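DNA primase (Aquifex aeolicus, PDB 2AU3) probably acts as an RNA polymerase that synthesises the short RNA primers from which DNA polymerase starts during DNA replication. Local coordinates at residues Ser4-Asp8 with Lys92-Leu96; Arg141-Leu145 with Leu256-Phe260. All coordinates share one frame; numbering follows the deposited sequence.

Interaction 1 of 2, residues Ser4-Asp8 with Lys92-Leu96; sequences SSDID and KKLDL
Asp6 and Leu94 mark the closest backbone approach, their CA atoms 5.3 Å apart, where the chain enters helix 6-13. That start is defined by Ser5, the N-cap residue, whose OG accepts from Asp8 N at 3.3 Å. Asp6 then has the largest share of the contact. With CG anti to its own carbonyl carbon (chi1 -66°), its carboxylate reaches in beside Lys93 and toward the amide of Asp95, and its two oxygens do different work. OD2 accepts from Asp95 N, a weak bond of 3.3 Å but nearly straight at 162°. OD1 meets carbon instead: Lys93 CD lies 3.2 Å away, on a side chain that crosses that of Asp6 at about a right angle, whereas Lys93 NZ stays 5.3 Å from OD1, an opposite charge nearby but not a salt bridge. Asp6 OD2 also faces Asp95 OD1 at 2.7 Å, the carboxylate planes turned 47° apart; two acceptors so close would probably raise the pKa of one acid. Asp95 OD2 has a weak, long ion pair with Lys98. Asp6 CB touches Leu94 CD1 at 3.6 Å, and a water donates to both Asp6 O and Lys93 O, tying backbone to backbone. With an alanine at Asp6, the Asp95 amide is likely to lose its side-chain acceptor and the methylene groups of Lys93 the carboxylate they lie against. Ile7, next in line, lays CD1 4.0 Å from Leu94 CD1, an apolar contact beside the polar one. Both side chains rest on Ala83 of helix 79-90, and Ile7 also touches Glu103 of helix 101-122, which places this contact at the surface of the zinc-binding region, where the first helix meets the loop joining those two.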
ATOM      1  N   SER A   4       1.678 -14.592 -24.338  1.00 54.38           N
ATOM      2  CA  SER A   4       0.874 -15.819 -24.483  1.00 52.34           C
ATOM      3  C   SER A   4       1.241 -16.916 -23.467  1.00 50.46           C
ATOM      4  O   SER A   4       2.312 -17.519 -23.582  1.00 50.95           O
ATOM      5  CB  SER A   4       1.084 -16.383 -25.889  1.00 52.99           C
ATOM      6  OG  SER A   4       2.477 -16.506 -26.181  1.00 53.77           O
ATOM      7  N   SER A   5       0.365 -17.206 -22.496  1.00 46.90           N
ATOM      8  CA  SER A   5       0.705 -18.216 -21.477  1.00 43.67           C
ATOM      9  C   SER A   5      -0.477 -19.042 -20.951  1.00 41.30           C
ATOM     10  O   SER A   5      -1.540 -18.506 -20.675  1.00 39.91           O
ATOM     11  CB  SER A   5       1.500 -17.590 -20.319  1.00 43.83           C
ATOM     12  OG  SER A   5       0.673 -17.202 -19.234  1.00 42.99           O
ATOM     13  N   ASP A   6      -0.264 -20.350 -20.804  1.00 38.55           N
ATOM     14  CA  ASP A   6      -1.317 -21.276 -20.368  1.00 36.08           C
ATOM     15  C   ASP A   6      -2.011 -20.805 -19.099  1.00 34.59           C
ATOM     16  O   ASP A   6      -3.238 -20.897 -18.977  1.00 33.07           O
ATOM     17  CB  ASP A   6      -0.753 -22.673 -20.114  1.00 36.28           C
ATOM     18  CG  ASP A   6      -0.244 -23.342 -21.373  1.00 37.01           C
ATOM     19  OD1 ASP A   6      -0.495 -22.809 -22.472  1.00 34.49           O
ATOM     20  OD2 ASP A   6       0.424 -24.412 -21.354  1.00 38.08           O
ATOM     21  N   ILE A   7      -1.207 -20.327 -18.148  1.00 32.43           N
ATOM     22  CA  ILE A   7      -1.695 -19.955 -16.838  1.00 31.10           C
ATOM     23  C   ILE A   7      -2.561 -18.686 -16.874  1.00 30.85           C
ATOM     24  O   ILE A   7      -3.569 -18.605 -16.185  1.00 30.06           O
ATOM     25  CB  ILE A   7      -0.510 -19.805 -15.834  1.00 31.42           C
ATOM     26  CG1 ILE A   7      -1.029 -19.757 -14.408  1.00 31.22           C
ATOM     27  CG2 ILE A   7       0.332 -18.594 -16.154  1.00 30.29           C
ATOM     28  CD1 ILE A   7      -1.527 -21.096 -13.941  1.00 32.80           C
ATOM     29  N   ASP A   8      -2.156 -17.703 -17.669  1.00 30.40           N
ATOM     30  CA  ASP A   8      -2.952 -16.499 -17.830  1.00 30.57           C
ATOM     31  C   ASP A   8      -4.280 -16.858 -18.541  1.00 29.53           C
ATOM     32  O   ASP A   8      -5.359 -16.424 -18.135  1.00 29.32           O
ATOM     33  CB  ASP A   8      -2.154 -15.469 -18.639  1.00 31.44           C
ATOM     34  CG  ASP A   8      -2.909 -14.164 -18.859  1.00 34.69           C
ATOM     35  OD1 ASP A   8      -3.443 -13.573 -17.877  1.00 38.27           O
ATOM     36  OD2 ASP A   8      -2.995 -13.637 -19.992  1.00 39.31           O
ATOM     37  N   LYS A  92      -8.502 -26.818 -20.572  1.00 27.46           N
ATOM     38  CA  LYS A  92      -7.461 -25.908 -21.005  1.00 28.56           C
ATOM     39  C   LYS A  92      -6.132 -26.617 -20.814  1.00 29.61           C
ATOM     40  O   LYS A  92      -5.991 -27.463 -19.929  1.00 28.56           O
ATOM     41  CB  LYS A  92      -7.495 -24.605 -20.196  1.00 27.97           C
ATOM     42  CG  LYS A  92      -8.715 -23.688 -20.469  1.00 28.32           C
ATOM     43  CD  LYS A  92      -8.690 -23.051 -21.881  1.00 29.71           C
ATOM     44  CE  LYS A  92      -8.085 -21.640 -21.877  1.00 29.99           C
ATOM     45  NZ  LYS A  92      -7.923 -21.065 -23.275  1.00 28.80           N
ATOM     46  N   LYS A  93      -5.167 -26.275 -21.655  1.00 31.73           N
ATOM     47  CA  LYS A  93      -3.855 -26.885 -21.588  1.00 34.76           C
ATOM     48  C   LYS A  93      -3.029 -26.180 -20.500  1.00 35.70           C
ATOM     49  O   LYS A  93      -3.218 -24.988 -20.238  1.00 35.36           O
ATOM     50  CB  LYS A  93      -3.187 -26.844 -22.968  1.00 35.49           C
ATOM     51  CG  LYS A  93      -1.910 -26.006 -23.084  1.00 39.53           C
ATOM     52  CD  LYS A  93      -2.004 -24.975 -24.217  1.00 47.06           C
ATOM     53  CE  LYS A  93      -1.256 -25.424 -25.476  1.00 49.27           C
ATOM     54  NZ  LYS A  93      -2.155 -25.460 -26.689  1.00 52.52           N
ATOM     55  N   LEU A  94      -2.173 -26.936 -19.828  1.00 37.34           N
ATOM     56  CA  LEU A  94      -1.190 -26.364 -18.912  1.00 39.79           C
ATOM     57  C   LEU A  94      -0.014 -27.317 -18.714  1.00 41.82           C
ATOM     58  O   LEU A  94      -0.097 -28.250 -17.921  1.00 41.53           O
ATOM     59  CB  LEU A  94      -1.829 -25.996 -17.565  1.00 38.99           C
ATOM     60  CG  LEU A  94      -0.932 -25.353 -16.495  1.00 38.24           C
ATOM     61  CD1 LEU A  94      -0.789 -23.862 -16.719  1.00 35.49           C
ATOM     62  CD2 LEU A  94      -1.511 -25.625 -15.138  1.00 38.21           C
ATOM     63  N   ASP A  95       1.071 -27.079 -19.444  1.00 44.97           N
ATOM     64  CA  ASP A  95       2.299 -27.852 -19.263  1.00 48.74           C
ATOM     65  C   ASP A  95       3.154 -27.154 -18.216  1.00 50.32           C
ATOM     66  O   ASP A  95       3.567 -26.011 -18.417  1.00 49.88           O
ATOM     67  CB  ASP A  95       3.070 -28.016 -20.583  1.00 49.29           C
ATOM     68  CG  ASP A  95       2.523 -27.127 -21.702  0.50 52.31           C
ATOM     69  OD1 ASP A  95       2.671 -25.891 -21.598  0.50 56.20           O
ATOM     70  OD2 ASP A  95       1.931 -27.571 -22.720  0.50 54.76           O
ATOM     71  N   LEU A  96       3.397 -27.833 -17.095  1.00 53.16           N
ATOM     72  CA  LEU A  96       4.092 -27.226 -15.954  1.00 56.64           C
ATOM     73  C   LEU A  96       5.537 -26.863 -16.274  1.00 58.48           C
ATOM     74  O   LEU A  96       6.177 -26.139 -15.512  1.00 58.50           O
ATOM     75  CB  LEU A  96       4.050 -28.130 -14.719  1.00 56.81           C
ATOM     76  CG  LEU A  96       2.713 -28.725 -14.288  1.00 58.52           C
ATOM     77  CD1 LEU A  96       2.927 -30.164 -13.843  1.00 60.56           C
ATOM     78  CD2 LEU A  96       2.068 -27.895 -13.177  1.00 59.37           C
TER
HETATM   79  O   HOH W   1      -4.531 -22.724 -20.510  1.00 21.92           O
HETATM   80  O   HOH W   2       2.254 -23.504 -19.084  1.00 28.69           O

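Interaction 2 of 2, residues Arg141-Leu145 with Leu256-Phe260; sequences RKFDL and LLRLF
Phe143 and Leu257 each hold CG anti to the carbonyl carbon, Phe143 with chi1 -81°, and this sends the two side chains past each other in opposite directions. As a result Leu257 CD2 sits over one face of the Phe143 ring, 3.9 Å from its centroid and 17° off the normal, a CH-pi contact. The same ring drives its edge into the face of Phe260: planes at 81° and centroids 4.9 Å apart define a T-shaped pair, with Phe143 CZ standing 3.7 Å above the middle of the Phe260 ring. Leu256 CD2 comes obliquely to Phe143 CZ, 3.6 Å away. Leu256, Leu257 and Phe260 thus present one side of helix 253-261, which follows strand 247-249 in the Toprim fold. Opposite them, helix 137-142 ends in a Schellman motif: Asp144 takes positive phi, and its buried carboxylate forms salt bridges with Arg117, Lys57 and Lys194. Beyond this turn Leu145 CD1 meets Leu257 CD1 tip to tip at 4.1 Å. On the other flank the Lys142 chain crosses Phe260 at about a right angle, Lys142 CE lying 3.8 Å from Phe260 CE2. The side chain of Leu256 is about 9 Å from that of Glu251, a predicted catalytic magnesium ligand, while Glu236 of helix 234-244 touches Lys142, Phe143 and Phe260.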
ATOM      1  N   ARG A 141      -5.349  -7.748   9.108  1.00 16.73           N
ATOM      2  CA  ARG A 141      -5.770  -8.792   8.180  1.00 17.73           C
ATOM      3  C   ARG A 141      -6.004  -8.315   6.744  1.00 17.51           C
ATOM      4  O   ARG A 141      -5.597  -8.999   5.789  1.00 16.93           O
ATOM      5  CB  ARG A 141      -7.031  -9.461   8.684  1.00 17.79           C
ATOM      6  CG  ARG A 141      -6.778 -10.318   9.925  1.00 20.87           C
ATOM      7  CD  ARG A 141      -7.982 -11.112  10.362  1.00 25.83           C
ATOM      8  NE  ARG A 141      -9.113 -10.267  10.741  1.00 31.28           N
ATOM      9  CZ  ARG A 141      -9.490 -10.009  12.001  1.00 32.15           C
ATOM     10  NH1 ARG A 141      -8.806 -10.504  13.038  1.00 34.10           N
ATOM     11  NH2 ARG A 141     -10.544  -9.235  12.218  1.00 30.47           N
ATOM     12  N   LYS A 142      -6.657  -7.153   6.597  1.00 16.66           N
ATOM     13  CA  LYS A 142      -6.854  -6.562   5.273  1.00 15.79           C
ATOM     14  C   LYS A 142      -5.543  -6.357   4.538  1.00 14.86           C
ATOM     15  O   LYS A 142      -5.454  -6.623   3.321  1.00 14.36           O
ATOM     16  CB  LYS A 142      -7.584  -5.224   5.354  1.00 16.00           C
ATOM     17  CG  LYS A 142      -7.790  -4.572   3.977  1.00 15.29           C
ATOM     18  CD  LYS A 142      -8.518  -3.248   4.145  1.00 18.47           C
ATOM     19  CE  LYS A 142      -8.796  -2.592   2.804  1.00 21.43           C
ATOM     20  NZ  LYS A 142      -9.601  -3.423   1.874  1.00 19.04           N
ATOM     21  N   PHE A 143      -4.557  -5.836   5.270  1.00 13.91           N
ATOM     22  CA  PHE A 143      -3.257  -5.487   4.712  1.00 14.79           C
ATOM     23  C   PHE A 143      -2.253  -6.643   4.728  1.00 15.35           C
ATOM     24  O   PHE A 143      -1.114  -6.474   4.289  1.00 14.51           O
ATOM     25  CB  PHE A 143      -2.665  -4.256   5.415  1.00 13.76           C
ATOM     26  CG  PHE A 143      -3.227  -2.952   4.903  1.00 13.44           C
ATOM     27  CD1 PHE A 143      -2.563  -2.224   3.900  1.00 14.02           C
ATOM     28  CD2 PHE A 143      -4.432  -2.493   5.359  1.00 13.29           C
ATOM     29  CE1 PHE A 143      -3.103  -1.013   3.405  1.00 12.24           C
ATOM     30  CE2 PHE A 143      -4.976  -1.283   4.868  1.00 14.95           C
ATOM     31  CZ  PHE A 143      -4.271  -0.539   3.876  1.00 14.47           C
ATOM     32  N   ASP A 144      -2.694  -7.809   5.205  1.00 14.31           N
ATOM     33  CA  ASP A 144      -1.890  -9.034   5.133  1.00 15.82           C
ATOM     34  C   ASP A 144      -0.584  -8.919   5.955  1.00 14.90           C
ATOM     35  O   ASP A 144       0.444  -9.496   5.609  1.00 16.13           O
ATOM     36  CB  ASP A 144      -1.624  -9.450   3.661  1.00 15.67           C
ATOM     37  CG  ASP A 144      -2.899  -9.836   2.927  1.00 19.02           C
ATOM     38  OD1 ASP A 144      -3.107  -9.381   1.784  1.00 23.08           O
ATOM     39  OD2 ASP A 144      -3.778 -10.580   3.431  1.00 22.92           O
ATOM     40  N   LEU A 145      -0.664  -8.215   7.076  1.00 14.94           N
ATOM     41  CA  LEU A 145       0.472  -8.108   7.982  1.00 14.44           C
ATOM     42  C   LEU A 145       0.961  -9.457   8.407  1.00 15.20           C
ATOM     43  O   LEU A 145       0.154 -10.411   8.632  1.00 14.80           O
ATOM     44  CB  LEU A 145       0.146  -7.259   9.201  1.00 13.95           C
ATOM     45  CG  LEU A 145      -0.293  -5.823   8.911  1.00 14.60           C
ATOM     46  CD1 LEU A 145      -0.035  -5.025  10.150  1.00 19.02           C
ATOM     47  CD2 LEU A 145       0.365  -5.177   7.721  1.00 18.55           C
ATOM     48  N   LEU A 256      -0.246   5.130   7.890  1.00 14.50           N
ATOM     49  CA  LEU A 256      -1.327   4.765   7.009  1.00 14.82           C
ATOM     50  C   LEU A 256      -2.207   3.727   7.708  1.00 14.67           C
ATOM     51  O   LEU A 256      -3.436   3.830   7.701  1.00 14.37           O
ATOM     52  CB  LEU A 256      -0.801   4.191   5.669  1.00 14.45           C
ATOM     53  CG  LEU A 256      -1.876   3.883   4.602  1.00 15.38           C
ATOM     54  CD1 LEU A 256      -1.287   4.148   3.210  1.00 15.37           C
ATOM     55  CD2 LEU A 256      -2.422   2.444   4.664  1.00 16.15           C
ATOM     56  N   LEU A 257      -1.562   2.721   8.311  1.00 14.96           N
ATOM     57  CA  LEU A 257      -2.285   1.637   8.948  1.00 14.58           C
ATOM     58  C   LEU A 257      -3.150   2.162  10.078  1.00 15.43           C
ATOM     59  O   LEU A 257      -4.263   1.667  10.286  1.00 15.93           O
ATOM     60  CB  LEU A 257      -1.319   0.591   9.458  1.00 16.17           C
ATOM     61  CG  LEU A 257      -0.596  -0.133   8.332  1.00 15.46           C
ATOM     62  CD1 LEU A 257       0.400  -1.105   8.907  1.00 16.80           C
ATOM     63  CD2 LEU A 257      -1.635  -0.837   7.480  1.00 12.14           C
ATOM     64  N   ARG A 258      -2.649   3.184  10.774  1.00 15.08           N
ATOM     65  CA  ARG A 258      -3.381   3.846  11.843  1.00 14.94           C
ATOM     66  C   ARG A 258      -4.597   4.593  11.334  1.00 14.98           C
ATOM     67  O   ARG A 258      -5.667   4.465  11.903  1.00 14.23           O
ATOM     68  CB  ARG A 258      -2.478   4.833  12.597  1.00 15.19           C
ATOM     69  CG  ARG A 258      -1.551   4.163  13.591  1.00 18.56           C
ATOM     70  CD  ARG A 258      -2.274   3.550  14.789  1.00 20.15           C
ATOM     71  NE  ARG A 258      -2.662   4.601  15.719  1.00 20.67           N
ATOM     72  CZ  ARG A 258      -3.899   4.816  16.153  1.00 20.77           C
ATOM     73  NH1 ARG A 258      -4.901   4.053  15.771  1.00 24.45           N
ATOM     74  NH2 ARG A 258      -4.131   5.801  16.984  1.00 22.97           N
ATOM     75  N   LEU A 259      -4.426   5.413  10.295  1.00 13.58           N
ATOM     76  CA  LEU A 259      -5.579   6.138   9.727  1.00 14.16           C
ATOM     77  C   LEU A 259      -6.652   5.160   9.225  1.00 14.27           C
ATOM     78  O   LEU A 259      -7.857   5.312   9.516  1.00 13.53           O
ATOM     79  CB  LEU A 259      -5.114   7.107   8.621  1.00 14.91           C
ATOM     80  CG  LEU A 259      -4.935   8.587   9.018  1.00 15.28           C
ATOM     81  CD1 LEU A 259      -3.804   8.772  10.025  1.00 13.95           C
ATOM     82  CD2 LEU A 259      -4.651   9.414   7.745  1.00 11.74           C
ATOM     83  N   PHE A 260      -6.213   4.103   8.531  1.00 15.25           N
ATOM     84  CA  PHE A 260      -7.135   3.036   8.075  1.00 15.63           C
ATOM     85  C   PHE A 260      -7.827   2.347   9.272  1.00 15.57           C
ATOM     86  O   PHE A 260      -9.010   2.012   9.195  1.00 16.21           O
ATOM     87  CB  PHE A 260      -6.382   1.966   7.294  1.00 16.06           C
ATOM     88  CG  PHE A 260      -6.786   1.860   5.879  1.00 19.91           C
ATOM     89  CD1 PHE A 260      -6.137   2.618   4.914  1.00 22.65           C
ATOM     90  CD2 PHE A 260      -7.815   1.025   5.502  1.00 21.80           C
ATOM     91  CE1 PHE A 260      -6.532   2.524   3.593  1.00 24.10           C
ATOM     92  CE2 PHE A 260      -8.198   0.924   4.182  1.00 22.84           C
ATOM     93  CZ  PHE A 260      -7.544   1.675   3.233  1.00 18.89           C
TER

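Interaction 1 closes at Leu96 before interaction 2 opens at Arg141, so the two come in series along the chain. Their centres lie about 35 Å apart and their nearest atoms about 19 Å, with no touch between them. Interaction 1 lies wholly within the zinc-binding region at the surface, its centre about 30 Å from that of the chain; interaction 2 is buried, its centre about 9 Å from that of the chain, and joins the N-terminal part of the catalytic core to the Toprim region. Helix 101-122 is common ground: Ile7 touches it at Glu103, Leu145 at Leu120. One contact therefore ties the first helix within its domain, whereas the other holds two parts of the polymerase core together.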